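PDB 5L3S: signal recognition particle receptor FtsY from Sulfolobus acidocaldarius, which is a receptor for the signal recognition particle, pairing an N-terminal helical bundle with a P-loop nucleotide-binding domain of the SRP54 type. Local coordinates for residues Asp22-Ile27 against Val66-Ile71; Asp36-Ser40 against Lys255-Ser261; Gly111-Thr117 against Ile246-Val250; Pro269-Met273 against Leu282-Ser286. All coordinates share one frame; numbering follows the deposited sequence.

Contact 1 of 4, residues Asp22-Ile27 against Val66-Ile71; sequences DLNDVI and VEEIVI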
# COMPACT_ATOMS: atom_id res chain seq x y z
N ASP B 22 6.94 35.95 -11.63
CA ASP B 22 5.50 35.94 -11.38
C ASP B 22 5.02 34.57 -10.90
O ASP B 22 3.99 34.46 -10.23
CB ASP B 22 4.74 36.31 -12.65
CG ASP B 22 5.05 37.72 -13.14
OD1 ASP B 22 5.03 38.66 -12.31
OD2 ASP B 22 5.32 37.89 -14.35
N LEU B 23 5.76 33.52 -11.26
CA LEU B 23 5.28 32.14 -11.09
C LEU B 23 5.80 31.42 -9.85
O LEU B 23 5.24 30.40 -9.43
CB LEU B 23 5.66 31.31 -12.32
CG LEU B 23 5.12 31.75 -13.68
CD1 LEU B 23 5.52 30.77 -14.76
CD2 LEU B 23 3.61 31.88 -13.63
N ASN B 24 6.88 31.94 -9.28
CA ASN B 24 7.59 31.23 -8.21
C ASN B 24 6.76 30.79 -7.01
O ASN B 24 6.78 29.62 -6.63
CB ASN B 24 8.81 32.05 -7.76
CG ASN B 24 9.90 32.07 -8.81
OD1 ASN B 24 9.98 31.17 -9.65
ND2 ASN B 24 10.75 33.08 -8.76
N ASP B 25 6.04 31.72 -6.40
CA ASP B 25 5.23 31.40 -5.22
C ASP B 25 4.16 30.36 -5.50
O ASP B 25 3.98 29.42 -4.72
CB ASP B 25 4.57 32.66 -4.65
CG ASP B 25 5.55 33.57 -3.97
OD1 ASP B 25 6.66 33.09 -3.64
OD2 ASP B 25 5.22 34.75 -3.75
N VAL B 26 3.44 30.52 -6.59
CA VAL B 26 2.35 29.59 -6.88
C VAL B 26 2.87 28.21 -7.31
O VAL B 26 2.25 27.18 -7.01
CB VAL B 26 1.35 30.17 -7.91
CG1 VAL B 26 2.01 30.38 -9.26
CG2 VAL B 26 0.13 29.27 -8.03
N ILE B 27 4.01 28.18 -7.99
CA ILE B 27 4.59 26.90 -8.40
C ILE B 27 4.98 26.07 -7.17
O ILE B 27 4.81 24.85 -7.15
CB ILE B 27 5.81 27.10 -9.35
CG1 ILE B 27 5.36 27.64 -10.71
CG2 ILE B 27 6.54 25.79 -9.59
CD1 ILE B 27 4.53 26.68 -11.49
N VAL B 66 -2.48 36.23 -11.85
CA VAL B 66 -1.52 35.26 -12.37
C VAL B 66 -1.71 33.88 -11.74
O VAL B 66 -1.74 32.87 -12.45
CB VAL B 66 -0.07 35.73 -12.12
CG1 VAL B 66 0.93 34.68 -12.58
CG2 VAL B 66 0.18 37.04 -12.83
N GLU B 67 -1.87 33.85 -10.42
CA GLU B 67 -1.97 32.60 -9.67
C GLU B 67 -3.09 31.71 -10.20
O GLU B 67 -2.91 30.50 -10.33
CB GLU B 67 -2.21 32.89 -8.18
CG GLU B 67 -1.65 34.22 -7.68
CD GLU B 67 -0.15 34.20 -7.49
OE1 GLU B 67 0.40 33.11 -7.20
OE2 GLU B 67 0.48 35.27 -7.63
N GLU B 68 -4.23 32.31 -10.51
CA GLU B 68 -5.37 31.53 -10.99
C GLU B 68 -5.16 30.97 -12.39
O GLU B 68 -5.51 29.82 -12.65
CB GLU B 68 -6.68 32.31 -10.92
CG GLU B 68 -7.90 31.42 -11.12
CD GLU B 68 -9.22 32.16 -10.99
OE1 GLU B 68 -9.22 33.40 -11.13
OE2 GLU B 68 -10.25 31.49 -10.75
N ILE B 69 -4.59 31.78 -13.29
CA ILE B 69 -4.25 31.28 -14.63
C ILE B 69 -3.29 30.08 -14.53
O ILE B 69 -3.41 29.12 -15.28
CB ILE B 69 -3.65 32.38 -15.54
CG1 ILE B 69 -4.74 33.33 -16.02
CG2 ILE B 69 -2.98 31.77 -16.77
CD1 ILE B 69 -4.86 34.60 -15.21
N VAL B 70 -2.35 30.14 -13.59
CA VAL B 70 -1.40 29.06 -13.37
C VAL B 70 -2.12 27.79 -12.93
O VAL B 70 -1.88 26.71 -13.47
CB VAL B 70 -0.35 29.43 -12.30
CG1 VAL B 70 0.53 28.22 -11.96
CG2 VAL B 70 0.49 30.59 -12.79
N ILE B 71 -2.99 27.93 -11.93
CA ILE B 71 -3.72 26.79 -11.40
C ILE B 71 -4.64 26.18 -12.46
O ILE B 71 -4.69 24.96 -12.63
CB ILE B 71 -4.54 27.19 -10.15
CG1 ILE B 71 -3.59 27.52 -8.99
CG2 ILE B 71 -5.48 26.08 -9.74
CD1 ILE B 71 -4.27 28.16 -7.79
O HOH W 1 3.35 33.15 -7.87
O HOH W 2 2.37 36.74 -9.26
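Helix-to-helix packing with a watered polar margin joins Asp22-Ile27 to Val66-Ile71 in the SRP54-type helical bundle, far from the centre of the chain. The short segments of helices 20-36 and 66-85 cross at -60°, with their axes 9.6 Å apart at closest approach. Val26 lies at the middle and points at the partner helix. Its CG1 meets CG1 of Val70 at 3.8 Å, the two side chains reaching toward each other tip to tip. Beside this pair, Leu23 extends CD2 to 3.5 Å from Val70 CG2, which is tight for two methyl groups, and the Leu23 and Val66 side chains cross at about a right angle, with CD2 against Val66 CG1. Val70 thus fits between Leu23 and Val26, one turn apart on the opposing helix, and Leu51 and Leu55 of helix 41-55 also pack on it.

The polar margin belongs to Glu67. Its chi1 of -28° is displaced from a staggered value, and a bend at chi2 (-76°) folds the carboxylate back toward helix 20-36, where OE1 lies 3.2 Å from Val26 CB. No direct hydrogen bond crosses the contact; two waters make the polar link instead. Helix 20-36 is kinked here, the N of Asp25 and of Val26 lacking bonds to the preceding turn. One water bridges Val26 N and Asp22 O, the pair a regular helix would join directly: it accepts from Val26 N at 2.9 Å and donates to both Asp22 O and Glu67 OE1, while the second donates to Asp22 O and, at 2.9 Å, to Glu67 OE2.

Contact 2 of 4, residues Asp36-Ser40 against Lys255-Ser261; sequences DSDVS and KGGIALS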
# COMPACT_ATOMS: atom_id res chain seq x y z
N ASP B 36 1.84 15.99 -1.80
CA ASP B 36 0.89 15.51 -0.80
C ASP B 36 -0.12 14.54 -1.39
O ASP B 36 -0.69 13.72 -0.68
CB ASP B 36 0.14 16.69 -0.17
CG ASP B 36 -0.75 16.27 0.99
OD1 ASP B 36 -0.26 15.56 1.90
OD2 ASP B 36 -1.94 16.63 0.99
N SER B 37 -0.35 14.65 -2.70
CA SER B 37 -1.32 13.82 -3.39
C SER B 37 -0.69 12.53 -3.92
O SER B 37 -1.29 11.81 -4.71
CB SER B 37 -1.92 14.60 -4.57
OG SER B 37 -2.72 15.68 -4.10
N ASP B 38 0.54 12.26 -3.47
CA ASP B 38 1.30 11.11 -3.93
C ASP B 38 1.61 11.10 -5.43
O ASP B 38 1.75 10.05 -6.05
CB ASP B 38 0.63 9.80 -3.47
CG ASP B 38 0.67 9.64 -1.95
OD1 ASP B 38 1.79 9.67 -1.40
OD2 ASP B 38 -0.40 9.56 -1.31
N VAL B 39 1.75 12.28 -6.03
CA VAL B 39 2.44 12.34 -7.31
C VAL B 39 3.92 12.34 -6.95
O VAL B 39 4.36 13.19 -6.18
CB VAL B 39 2.10 13.61 -8.10
CG1 VAL B 39 2.80 13.59 -9.44
CG2 VAL B 39 0.60 13.73 -8.27
N SER B 40 4.68 11.39 -7.48
CA SER B 40 6.08 11.25 -7.07
C SER B 40 6.88 12.51 -7.35
O SER B 40 6.49 13.32 -8.20
CB SER B 40 6.73 10.05 -7.76
OG SER B 40 7.16 10.40 -9.06
N LYS B 255 -5.42 10.37 -2.32
CA LYS B 255 -5.66 11.17 -3.52
C LYS B 255 -5.49 10.38 -4.81
O LYS B 255 -6.18 10.64 -5.79
CB LYS B 255 -4.77 12.42 -3.53
CG LYS B 255 -5.04 13.36 -2.39
CD LYS B 255 -6.40 14.01 -2.52
CE LYS B 255 -6.70 14.90 -1.33
NZ LYS B 255 -5.51 15.70 -0.95
N GLY B 256 -4.55 9.44 -4.81
CA GLY B 256 -4.30 8.61 -5.98
C GLY B 256 -3.46 9.25 -7.07
O GLY B 256 -3.68 8.99 -8.25
N GLY B 257 -2.46 10.05 -6.67
CA GLY B 257 -1.64 10.78 -7.63
C GLY B 257 -0.87 9.86 -8.57
O GLY B 257 -0.42 10.30 -9.63
N ILE B 258 -0.72 8.59 -8.18
CA ILE B 258 -0.18 7.55 -9.07
C ILE B 258 -0.86 7.54 -10.45
O ILE B 258 -0.22 7.28 -11.46
CB ILE B 258 -0.24 6.11 -8.44
CG1 ILE B 258 0.41 5.07 -9.35
CG2 ILE B 258 -1.67 5.68 -8.15
CD1 ILE B 258 1.91 5.28 -9.55
N ALA B 259 -2.15 7.83 -10.48
CA ALA B 259 -2.90 7.92 -11.75
C ALA B 259 -2.24 8.88 -12.75
O ALA B 259 -2.11 8.57 -13.94
CB ALA B 259 -4.34 8.35 -11.49
N LEU B 260 -1.82 10.04 -12.26
CA LEU B 260 -1.15 11.03 -13.10
C LEU B 260 0.23 10.54 -13.54
O LEU B 260 0.60 10.67 -14.71
CB LEU B 260 -1.02 12.36 -12.35
CG LEU B 260 -0.31 13.52 -13.05
CD1 LEU B 260 -0.83 13.72 -14.48
CD2 LEU B 260 -0.47 14.81 -12.22
N SER B 261 0.99 9.97 -12.60
CA SER B 261 2.32 9.46 -12.90
C SER B 261 2.31 8.35 -13.95
O SER B 261 3.16 8.31 -14.83
CB SER B 261 3.02 8.98 -11.62
OG SER B 261 3.34 10.08 -10.79
O HOH W 3 -2.45 8.26 -3.31
O HOH W 4 3.24 8.90 -8.35
O HOH W 5 -2.97 10.77 -0.96
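Backbone against backbone is the striking feature of this contact: Val39 and Gly257 bring their CA atoms to 4.4 Å, and Gly257, without a side chain, lets the backbone of Ser37-Val39 lie directly on it. The loop Asp36-Ser40 carries a Schellman motif, with Asp38 at positive phi (61°) as its C-prime residue ending helix 20-36, and Ser40 is the N-cap of helix 41-55. This corner of the helical bundle rests on the turn leading into helix 258-266 of the nucleotide-binding domain. Gly257 N donates a bent, weak hydrogen bond to Ser37 O (2.9 Å, 127° at the hydrogen).

Side chains close in around the two backbones. The first carbons of Lys255 lie along Ser37, whose CB is 3.7 Å from Lys255 CB, while Ser37 OG is bonded to Gln33 O in its own helix. Bends at chi2 and chi4 carry Lys255 NZ back toward Asp36 OD2, but at 4.2 Å the opposite charges stay beyond a salt bridge. Val39 spreads its methyl groups: CG1 sits by Ser261 OG, and CG2 lies 3.8 Å from Gly257 CA and near Leu260.

Water serves the buried polar groups. Asp38 OD2 receives two waters, which in turn accept from the N of Lys255 and of Gly256; Asp38 OD1 is hydrogen-bonded to the backbone of another protein chain. A further water donates to Asp38 O, accepts from Ser40 N, and lies 2.7 Å from Ser261 OG.

Contact 3 of 4, residues Gly111-Thr117 against Ile246-Val250; sequences GVGKTTT and ILTKV. With MG (magnesium ion), chain S; GNP (phosphoaminophosphonic acid-guanylate ester), chain R; GNP (phosphoaminophosphonic acid-guanylate ester), chain I.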
# COMPACT_ATOMS: atom_id res chain seq x y z
N GLY B 111 -0.89 -8.11 -1.24
CA GLY B 111 -1.82 -7.39 -0.39
C GLY B 111 -2.51 -6.18 -1.02
O GLY B 111 -3.35 -5.55 -0.36
N VAL B 112 -2.19 -5.84 -2.27
CA VAL B 112 -2.78 -4.63 -2.90
C VAL B 112 -4.28 -4.68 -3.16
O VAL B 112 -4.95 -3.64 -3.23
CB VAL B 112 -2.09 -4.24 -4.25
CG1 VAL B 112 -0.67 -3.76 -4.00
CG2 VAL B 112 -2.14 -5.41 -5.29
N GLY B 113 -4.82 -5.88 -3.33
CA GLY B 113 -6.26 -6.01 -3.48
C GLY B 113 -6.76 -6.80 -4.68
O GLY B 113 -7.91 -6.63 -5.05
N LYS B 114 -5.92 -7.66 -5.25
CA LYS B 114 -6.28 -8.43 -6.45
C LYS B 114 -7.55 -9.27 -6.30
O LYS B 114 -8.47 -9.18 -7.13
CB LYS B 114 -5.11 -9.34 -6.86
CG LYS B 114 -3.76 -8.61 -6.97
CD LYS B 114 -2.61 -9.57 -7.27
CE LYS B 114 -2.18 -10.37 -6.00
NZ LYS B 114 -1.76 -9.44 -4.89
N THR B 115 -7.58 -10.12 -5.27
CA THR B 115 -8.66 -11.08 -5.04
C THR B 115 -10.00 -10.39 -4.81
O THR B 115 -11.01 -10.76 -5.41
CB THR B 115 -8.28 -12.01 -3.85
OG1 THR B 115 -7.11 -12.77 -4.20
CG2 THR B 115 -9.42 -12.93 -3.48
N THR B 116 -10.00 -9.36 -3.98
CA THR B 116 -11.23 -8.61 -3.73
C THR B 116 -11.69 -7.83 -4.98
O THR B 116 -12.89 -7.71 -5.24
CB THR B 116 -11.02 -7.65 -2.53
OG1 THR B 116 -10.51 -8.40 -1.41
CG2 THR B 116 -12.34 -6.98 -2.13
N THR B 117 -10.74 -7.30 -5.75
CA THR B 117 -11.07 -6.56 -6.97
C THR B 117 -11.70 -7.49 -8.01
O THR B 117 -12.61 -7.11 -8.74
CB THR B 117 -9.82 -5.85 -7.54
OG1 THR B 117 -9.32 -4.91 -6.57
CG2 THR B 117 -10.17 -5.09 -8.85
N ILE B 246 -5.97 -0.98 -12.08
CA ILE B 246 -7.02 -0.64 -11.13
C ILE B 246 -6.35 -0.20 -9.82
O ILE B 246 -5.47 -0.88 -9.31
CB ILE B 246 -7.99 -1.83 -10.91
CG1 ILE B 246 -8.82 -2.07 -12.18
CG2 ILE B 246 -8.90 -1.58 -9.70
CD1 ILE B 246 -9.72 -3.34 -12.14
N LEU B 247 -6.75 0.97 -9.31
CA LEU B 247 -6.22 1.51 -8.06
C LEU B 247 -7.19 1.19 -6.93
O LEU B 247 -8.38 1.49 -7.05
CB LEU B 247 -6.11 3.04 -8.15
CG LEU B 247 -5.19 3.63 -9.21
CD1 LEU B 247 -5.10 5.15 -9.02
CD2 LEU B 247 -3.83 2.99 -9.10
N THR B 248 -6.69 0.62 -5.84
CA THR B 248 -7.55 0.23 -4.72
C THR B 248 -7.43 1.14 -3.50
O THR B 248 -6.49 1.93 -3.39
CB THR B 248 -7.18 -1.19 -4.24
OG1 THR B 248 -5.83 -1.17 -3.78
CG2 THR B 248 -7.33 -2.22 -5.38
N LYS B 249 -8.38 1.00 -2.57
CA LYS B 249 -8.31 1.62 -1.26
C LYS B 249 -8.32 3.14 -1.32
O LYS B 249 -7.78 3.80 -0.46
CB LYS B 249 -7.08 1.12 -0.48
CG LYS B 249 -7.01 -0.40 -0.36
CD LYS B 249 -5.69 -0.87 0.32
CE LYS B 249 -5.46 -2.38 0.04
NZ LYS B 249 -4.12 -2.86 0.53
N VAL B 250 -8.97 3.67 -2.36
CA VAL B 250 -9.05 5.11 -2.55
C VAL B 250 -9.91 5.70 -1.43
O VAL B 250 -9.77 6.88 -1.07
CB VAL B 250 -9.61 5.41 -3.96
CG1 VAL B 250 -10.02 6.86 -4.11
CG2 VAL B 250 -8.56 5.04 -5.01
MG MG S . -5.15 -12.57 -3.37
PG GNP R . -2.63 -11.31 -1.83
O1G GNP R . -3.36 -12.33 -2.69
O2G GNP R . -2.15 -11.91 -0.51
O3G GNP R . -1.41 -10.70 -2.48
N3B GNP R . -3.65 -10.13 -1.48
PB GNP R . -4.58 -9.44 -2.62
O1B GNP R . -5.30 -10.48 -3.36
O2B GNP R . -3.74 -8.58 -3.47
O3A GNP R . -5.56 -8.58 -1.85
PA GNP R . -6.88 -8.96 -1.17
O1A GNP R . -8.00 -9.03 -2.17
O2A GNP R . -6.71 -10.15 -0.28
O5' GNP R . -7.25 -7.71 -0.30
C5' GNP R . -6.45 -7.29 0.85
C4' GNP R . -7.33 -6.47 1.78
O4' GNP R . -7.64 -5.16 1.19
C3' GNP R . -8.68 -7.11 2.08
O3' GNP R . -9.04 -6.80 3.41
C2' GNP R . -9.63 -6.39 1.10
O2' GNP R . -10.96 -6.37 1.59
C1' GNP R . -9.03 -4.97 1.23
N9 GNP R . -9.39 -4.12 0.10
C8 GNP R . -9.29 -4.37 -1.24
N7 GNP R . -9.69 -3.37 -2.01
C5 GNP R . -10.07 -2.40 -1.09
C6 GNP R . -10.59 -1.10 -1.30
O6 GNP R . -10.82 -0.58 -2.40
N1 GNP R . -10.86 -0.44 -0.10
C2 GNP R . -10.63 -0.97 1.16
N2 GNP R . -10.94 -0.23 2.22
N3 GNP R . -10.14 -2.19 1.36
C4 GNP R . -9.90 -2.84 0.20
PG GNP I . -6.20 -8.11 5.78
O1G GNP I . -7.15 -8.22 4.58
O2G GNP I . -6.65 -8.98 6.93
O3G GNP I . -6.12 -6.63 6.10
N3B GNP I . -4.74 -8.54 5.27
PB GNP I . -3.44 -8.71 6.27
O1B GNP I . -3.84 -9.73 7.23
O2B GNP I . -3.03 -7.38 6.76
O3A GNP I . -2.26 -9.19 5.39
PA GNP I . -1.98 -10.67 4.92
O1A GNP I . -3.17 -11.29 4.30
O2A GNP I . -1.35 -11.41 6.03
O5' GNP I . -0.83 -10.51 3.85
C5' GNP I . -0.99 -9.73 2.67
C4' GNP I . 0.01 -10.25 1.65
O4' GNP I . 1.35 -9.82 1.98
C3' GNP I . 0.11 -11.77 1.57
O3' GNP I . 0.33 -12.15 0.23
C2' GNP I . 1.35 -12.11 2.41
O2' GNP I . 1.95 -13.31 1.95
C1' GNP I . 2.24 -10.92 2.04
N9 GNP I . 3.30 -10.51 2.97
C8 GNP I . 3.23 -10.22 4.32
N7 GNP I . 4.38 -9.81 4.81
C5 GNP I . 5.26 -9.80 3.71
C6 GNP I . 6.64 -9.48 3.57
O6 GNP I . 7.45 -9.09 4.45
N1 GNP I . 7.09 -9.63 2.26
C2 GNP I . 6.31 -10.05 1.20
N2 GNP I . 6.88 -10.17 -0.01
N3 GNP I . 5.04 -10.37 1.34
C4 GNP I . 4.58 -10.23 2.59
O HOH W 6 -4.68 -12.61 -5.39
O HOH W 7 -6.10 -12.56 -1.54
O HOH W 8 -5.03 -14.65 -3.19
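Thr117, Thr248 and Val112 bury the most surface where the P-loop and the helix after it, Gly111-Thr117, lean on the end of strand 244-248. Thr117 reaches toward Ile246 tip to tip, its CG2 3.8 Å from Ile246 CD1, and its OG1 passes the methyl of Thr248. That hydroxyl donates to Gly113 O from above the carbonyl plane, and the same oxygen also accepts Thr117 N. Thr248 holds OG1 between its backbone N and carbonyl carbon (chi1 61°), where it donates to Val112 O at 2.7 Å in a bond nearly aligned with the C=O direction. Lys249, extended beyond CG, runs past the guanine of GNP (chain R) to bond Gly111 O at 2.9 Å; its NZ also forms a salt bridge with Asp222 and a hydrogen bond to the backbone of another protein chain.

These bonds tether carbonyls of the loop whose amides, with Lys114 NZ, grip the GNP phosphates. Thr115 OG1 binds the magnesium ion, as do O1G and O1B of this GNP and three waters. Just past the strand, at the base, Lys249 N donates to GNP (chain R) O6 at 2.9 Å.

Contact 4 of 4, residues Pro269-Met273 against Leu282-Ser286; sequences PVVYM and LIPFS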
# COMPACT_ATOMS: atom_id res chain seq x y z
N PRO B 269 -3.31 3.63 -18.56
CA PRO B 269 -4.53 4.18 -17.97
C PRO B 269 -4.98 3.45 -16.70
O PRO B 269 -4.76 2.26 -16.55
CB PRO B 269 -5.56 3.96 -19.08
CG PRO B 269 -5.10 2.68 -19.74
CD PRO B 269 -3.58 2.75 -19.71
N VAL B 270 -5.62 4.19 -15.81
CA VAL B 270 -6.38 3.61 -14.72
C VAL B 270 -7.79 3.44 -15.25
O VAL B 270 -8.35 4.39 -15.81
CB VAL B 270 -6.41 4.54 -13.51
CG1 VAL B 270 -7.29 3.96 -12.40
CG2 VAL B 270 -4.99 4.81 -12.99
N VAL B 271 -8.36 2.24 -15.13
CA VAL B 271 -9.71 2.01 -15.66
C VAL B 271 -10.79 2.02 -14.57
O VAL B 271 -11.93 2.41 -14.83
CB VAL B 271 -9.80 0.72 -16.52
CG1 VAL B 271 -9.12 0.93 -17.86
CG2 VAL B 271 -9.19 -0.47 -15.76
N TYR B 272 -10.45 1.57 -13.37
CA TYR B 272 -11.41 1.61 -12.27
C TYR B 272 -10.71 1.96 -10.97
O TYR B 272 -9.50 1.85 -10.87
CB TYR B 272 -12.10 0.25 -12.08
CG TYR B 272 -12.87 -0.19 -13.27
CD1 TYR B 272 -14.15 0.29 -13.50
CD2 TYR B 272 -12.33 -1.09 -14.18
CE1 TYR B 272 -14.88 -0.10 -14.60
CE2 TYR B 272 -13.04 -1.48 -15.30
CZ TYR B 272 -14.32 -0.99 -15.50
OH TYR B 272 -15.04 -1.37 -16.61
N MET B 273 -11.48 2.40 -9.99
CA MET B 273 -10.96 2.57 -8.65
C MET B 273 -11.80 1.83 -7.61
O MET B 273 -13.03 1.90 -7.63
CB MET B 273 -10.89 4.06 -8.31
CG MET B 273 -9.77 4.79 -9.04
SD MET B 273 -9.94 6.53 -8.73
CE MET B 273 -11.56 6.75 -9.44
N LEU B 282 -16.67 -0.07 -6.58
CA LEU B 282 -15.78 0.03 -7.72
C LEU B 282 -16.37 1.13 -8.61
O LEU B 282 -17.54 1.09 -8.95
CB LEU B 282 -15.76 -1.30 -8.48
CG LEU B 282 -14.72 -1.46 -9.60
CD1 LEU B 282 -13.34 -1.63 -9.05
CD2 LEU B 282 -15.08 -2.62 -10.53
N ILE B 283 -15.56 2.12 -8.98
CA ILE B 283 -16.03 3.16 -9.88
C ILE B 283 -15.11 3.30 -11.09
O ILE B 283 -13.92 3.02 -11.00
CB ILE B 283 -16.17 4.53 -9.17
CG1 ILE B 283 -14.86 4.92 -8.49
CG2 ILE B 283 -17.30 4.49 -8.14
CD1 ILE B 283 -14.87 6.36 -7.93
N PRO B 284 -15.66 3.71 -12.25
CA PRO B 284 -14.77 3.91 -13.39
C PRO B 284 -13.91 5.14 -13.14
O PRO B 284 -14.30 5.99 -12.34
CB PRO B 284 -15.73 4.16 -14.56
CG PRO B 284 -17.00 4.63 -13.93
CD PRO B 284 -17.08 3.90 -12.61
N PHE B 285 -12.75 5.22 -13.79
CA PHE B 285 -11.85 6.36 -13.62
C PHE B 285 -12.21 7.44 -14.62
O PHE B 285 -12.41 7.17 -15.81
CB PHE B 285 -10.40 5.94 -13.85
CG PHE B 285 -9.40 7.07 -13.70
CD1 PHE B 285 -8.85 7.37 -12.46
CD2 PHE B 285 -9.00 7.82 -14.80
CE1 PHE B 285 -7.94 8.40 -12.33
CE2 PHE B 285 -8.09 8.85 -14.67
CZ PHE B 285 -7.55 9.13 -13.43
N SER B 286 -12.31 8.67 -14.14
CA SER B 286 -12.56 9.81 -15.01
C SER B 286 -11.56 10.91 -14.68
O SER B 286 -11.34 11.22 -13.51
CB SER B 286 -13.99 10.31 -14.84
OG SER B 286 -14.02 11.63 -14.35
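Strands 270-273 and 282-284 run antiparallel at the edge of the central sheet, their directions 146° apart, with Met273 and Ile283 as a hydrogen-bonded pair and Tyr272 and Pro284 as a non-hydrogen-bonded one. Met273 N donates to Ile283 O at 2.7 Å and Met273 O accepts Ile283 N. Past the proline, Phe285 N donates a hydrogen bond to Val271 O at 3.1 Å from well above the carbonyl plane.

Met273 and Ile283 share a face of the hairpin; Met273 touches Ile283 and, past the strand, Phe285. A bend at chi3 (-61°) turns CE to 3.7 Å from Ile283 CD1, while SD lies at the edge of the Phe285 ring, 5.3 Å from its centroid, in a Met-aromatic contact. Val270 CB lies over one face of that ring, toward the rim, 4.1 Å from the centroid in a CH-pi contact. Tyr272 projects elsewhere: its CB touches Leu282 CD1, and the ring edge is turned to Ile283 O.

Trp289 of helix 287-295 packs on Met273 and Ile283. Backbone bonds therefore set the register, whereas sulfur, aliphatic and aromatic groups supply an apolar surface on which helices 258-266 and 287-295 pack.

From the N terminus, contact 1 closes the first loop, bringing helix 66-85 back to helix 20-36 within the helical bundle. Contact 2 starts inside that loop, at residues 36-40, and ends at 255-261, so the two cross; it ties the bundle to the nucleotide-binding domain. Contact 3 is nested in the long loop closed by contact 2 and joins the P-loop to strand 244-248. Contact 4 follows in series as a short hairpin. Contacts 2, 3 and 4 meet around helix 258-266: Ile258 and Ala259 pack on Leu247, and Ala259 also touches Val270 and Phe285. Strands 244-248 and 270-274 are sheet neighbours. Contact 1 stands apart, its centre about 36 Å from that of contact 3.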